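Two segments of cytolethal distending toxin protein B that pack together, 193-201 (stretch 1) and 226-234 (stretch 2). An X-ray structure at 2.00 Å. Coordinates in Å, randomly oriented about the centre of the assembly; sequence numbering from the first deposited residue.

Stretch 1 (193-201) PAVSENTII
Stretch 2, residues 226-234: PRREQARER

Two segments of one chain, 193-201 and 226-234, bury 487 Å² between them, and E197, R227 and Q230 contribute most of this area. The first segment opens as a helix, with E197 N hydrogen-bonded to P193 O (2.9 Å), passes through N198 (phi/psi -104/10) and T199 (-134/164), and enters a strand at I200 (-144/130). The second begins with a type II turn from P226 to E229, closed by E229 N to P226 O at 3.0 Å; R227 (-53/144) and R228 (69/0) occupy its corners. A 3-10 segment, 230-232, follows. The two stretches run roughly parallel overall, first CA to last CA, though the turn reverses the pairing locally: E197 CA lies 4.8 Å from R228 CA, N198 CA 5.0 Å from R227 CA and I200 CA 5.7 Å from Q230 CA.

E197 works through both its backbone and its side chain. Its carbonyl O accepts a nearly straight hydrogen bond from R228 N (2.8 Å, 170°), the one direct hydrogen bond between the segments. A water extends this link, donating to E197 O at 2.9 Å and accepting from Q230 N at 3.2 Å. With CA-to-CB toward the turn and chi1 m, chi2 t and chi3 -16°, the carboxylate lies between two arginines. E197 OE1 forms a salt bridge with R227 NH2 at 3.6 Å, although OE1 is modelled too tightly against its neighbour and its position is less certain; E197 OE2 makes a long one with R228 NH1 at 3.9 Å.

R227 leaves its backbone sideways and, with chi angles t, t, m and -148°, reaches A194, E197 and N198 with its guanidinium. E197 OE1 lies at the guanidinium edge, where its charge can be met, while N198 ND2 covers one face, 3.5 Å from R227 NH1. That pair consists of two donors and is no hydrogen bond; N198 (chi1 m, chi2 -66°) instead directs ND2 back to A194 O at 2.6 Å. R227 NH2 also approaches A194 CB at 4.0 Å.

Q230 is buried and points toward the first segment with chi1 m, chi2 m and chi3 -44°. The whole side chain packs: Q230 CD lies 3.5 Å from N198 O, Q230 CG 3.8 Å from T199 N and Q230 CB 3.7 Å from I200 CB. Its amide OE1 and NE2 are hydrogen-bonded elsewhere in the structure, so the polar end is satisfied despite burial. I200, chi1 t and chi2 m, turns toward the second segment and continues the packing with carbon contacts, with I200 CG1 4.0 Å from A231 CA and I200 CG2 4.5 Å from E233 CB.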

# COMPACT_ATOMS: atom_id res chain seq x y z
N PRO B 193 24.29 25.93 -6.37
CA PRO B 193 25.46 25.07 -6.20
C PRO B 193 25.65 24.43 -4.83
O PRO B 193 25.86 23.23 -4.74
CB PRO B 193 26.62 25.99 -6.59
CG PRO B 193 25.99 26.89 -7.62
CD PRO B 193 24.67 27.23 -6.95
N ALA B 194 25.56 25.22 -3.76
CA ALA B 194 25.76 24.65 -2.44
C ALA B 194 24.70 23.60 -2.07
O ALA B 194 25.00 22.61 -1.40
CB ALA B 194 25.79 25.76 -1.38
N VAL B 195 23.47 23.82 -2.50
CA VAL B 195 22.40 22.89 -2.21
C VAL B 195 22.61 21.62 -3.02
O VAL B 195 22.59 20.50 -2.50
CB VAL B 195 21.03 23.49 -2.56
CG1 VAL B 195 19.93 22.45 -2.35
CG2 VAL B 195 20.77 24.71 -1.70
N SER B 196 22.81 21.83 -4.32
CA SER B 196 23.02 20.76 -5.28
C SER B 196 24.18 19.85 -4.88
O SER B 196 24.10 18.63 -5.01
CB SER B 196 23.29 21.39 -6.65
OG SER B 196 23.49 20.42 -7.66
N GLU B 197 25.26 20.44 -4.39
CA GLU B 197 26.42 19.64 -4.01
C GLU B 197 26.27 18.96 -2.64
O GLU B 197 26.99 18.02 -2.33
CB GLU B 197 27.68 20.51 -4.05
CG GLU B 197 27.92 21.14 -5.43
CD GLU B 197 29.26 21.84 -5.55
OE1 GLU B 197 29.88 22.12 -4.49
OE2 GLU B 197 29.68 22.12 -6.70
N ASN B 198 25.33 19.41 -1.84
CA ASN B 198 25.15 18.80 -0.53
C ASN B 198 23.93 17.88 -0.46
O ASN B 198 23.55 17.44 0.62
CB ASN B 198 25.05 19.89 0.54
CG ASN B 198 26.39 20.50 0.87
OD1 ASN B 198 27.27 19.82 1.40
ND2 ASN B 198 26.56 21.77 0.55
N THR B 199 23.33 17.59 -1.60
CA THR B 199 22.15 16.72 -1.62
C THR B 199 22.22 15.66 -2.70
O THR B 199 23.01 15.76 -3.64
CB THR B 199 20.85 17.51 -1.88
OG1 THR B 199 20.97 18.19 -3.14
CG2 THR B 199 20.60 18.50 -0.76
N ILE B 200 21.36 14.66 -2.57
CA ILE B 200 21.32 13.61 -3.56
C ILE B 200 19.86 13.17 -3.71
O ILE B 200 19.17 12.94 -2.72
CB ILE B 200 22.24 12.42 -3.15
CG1 ILE B 200 22.43 11.45 -4.32
CG2 ILE B 200 21.72 11.76 -1.88
CD1 ILE B 200 21.34 10.50 -4.51
N ILE B 201 19.40 13.11 -4.96
CA ILE B 201 18.04 12.70 -5.26
C ILE B 201 18.02 11.17 -5.33
O ILE B 201 18.82 10.58 -6.05
CB ILE B 201 17.56 13.23 -6.64
CG1 ILE B 201 17.52 14.76 -6.67
CG2 ILE B 201 16.18 12.66 -6.96
CD1 ILE B 201 16.50 15.35 -5.80
N PRO B 226 30.70 14.26 2.80
CA PRO B 226 31.12 15.61 2.43
C PRO B 226 30.44 16.12 1.15
O PRO B 226 29.81 15.35 0.42
CB PRO B 226 32.64 15.47 2.24
CG PRO B 226 32.99 14.17 2.96
CD PRO B 226 31.81 13.31 2.64
N ARG B 227 30.59 17.41 0.91
CA ARG B 227 30.04 18.03 -0.28
C ARG B 227 30.52 17.25 -1.50
O ARG B 227 31.65 16.75 -1.51
CB ARG B 227 30.50 19.49 -0.40
CG ARG B 227 30.05 20.17 -1.69
CD ARG B 227 30.40 21.65 -1.72
NE ARG B 227 29.88 22.36 -0.55
CZ ARG B 227 29.49 23.63 -0.56
NH1 ARG B 227 29.03 24.19 0.56
NH2 ARG B 227 29.54 24.34 -1.68
N ARG B 228 29.65 17.13 -2.50
CA ARG B 228 29.95 16.44 -3.74
C ARG B 228 30.11 14.93 -3.59
O ARG B 228 30.35 14.23 -4.58
CB ARG B 228 31.22 17.04 -4.37
CG ARG B 228 31.07 18.52 -4.74
CD ARG B 228 32.39 19.29 -4.69
NE ARG B 228 33.39 18.77 -5.61
CZ ARG B 228 33.24 18.73 -6.93
NH1 ARG B 228 32.11 19.17 -7.49
NH2 ARG B 228 34.21 18.25 -7.71
N GLU B 229 29.94 14.42 -2.38
CA GLU B 229 30.09 12.98 -2.14
C GLU B 229 28.80 12.29 -1.67
O GLU B 229 28.84 11.14 -1.23
CB GLU B 229 31.19 12.75 -1.11
CG GLU B 229 32.51 13.44 -1.45
CD GLU B 229 33.43 12.56 -2.27
OE1 GLU B 229 32.93 11.64 -2.93
OE2 GLU B 229 34.67 12.80 -2.25
N GLN B 230 27.68 12.99 -1.76
CA GLN B 230 26.40 12.42 -1.32
C GLN B 230 25.99 11.16 -2.09
O GLN B 230 25.24 10.31 -1.58
CB GLN B 230 25.31 13.49 -1.43
CG GLN B 230 25.56 14.72 -0.55
CD GLN B 230 25.34 14.43 0.91
OE1 GLN B 230 24.38 13.77 1.28
NE2 GLN B 230 26.24 14.91 1.76
N ALA B 231 26.49 11.01 -3.31
CA ALA B 231 26.14 9.84 -4.11
C ALA B 231 26.68 8.55 -3.47
O ALA B 231 26.41 7.45 -3.96
CB ALA B 231 26.66 9.99 -5.53
N ARG B 232 27.45 8.67 -2.39
CA ARG B 232 27.95 7.48 -1.70
C ARG B 232 26.84 6.90 -0.81
O ARG B 232 27.01 5.84 -0.21
CB ARG B 232 29.17 7.82 -0.84
CG ARG B 232 30.48 8.04 -1.60
CD ARG B 232 31.59 8.38 -0.61
NE ARG B 232 32.89 8.64 -1.22
CZ ARG B 232 33.65 7.73 -1.84
NH1 ARG B 232 34.82 8.08 -2.36
NH2 ARG B 232 33.23 6.47 -1.93
N GLU B 233 25.71 7.58 -0.72
CA GLU B 233 24.60 7.11 0.12
C GLU B 233 24.14 5.68 -0.23
O GLU B 233 23.90 5.37 -1.39
CB GLU B 233 23.41 8.06 0.00
CG GLU B 233 22.34 7.84 1.07
CD GLU B 233 22.87 8.06 2.48
OE1 GLU B 233 23.55 9.08 2.70
OE2 GLU B 233 22.61 7.22 3.37
N ARG B 234 24.00 4.83 0.78
CA ARG B 234 23.56 3.46 0.53
C ARG B 234 22.06 3.30 0.77
O ARG B 234 21.62 2.34 1.41
CB ARG B 234 24.35 2.48 1.40
CG ARG B 234 25.85 2.52 1.13
CD ARG B 234 26.12 2.27 -0.34
NE ARG B 234 25.66 0.94 -0.74
CZ ARG B 234 26.33 -0.19 -0.52
NH1 ARG B 234 27.51 -0.14 0.09
NH2 ARG B 234 25.82 -1.35 -0.89
O HOH W 1 26.97 15.50 -3.67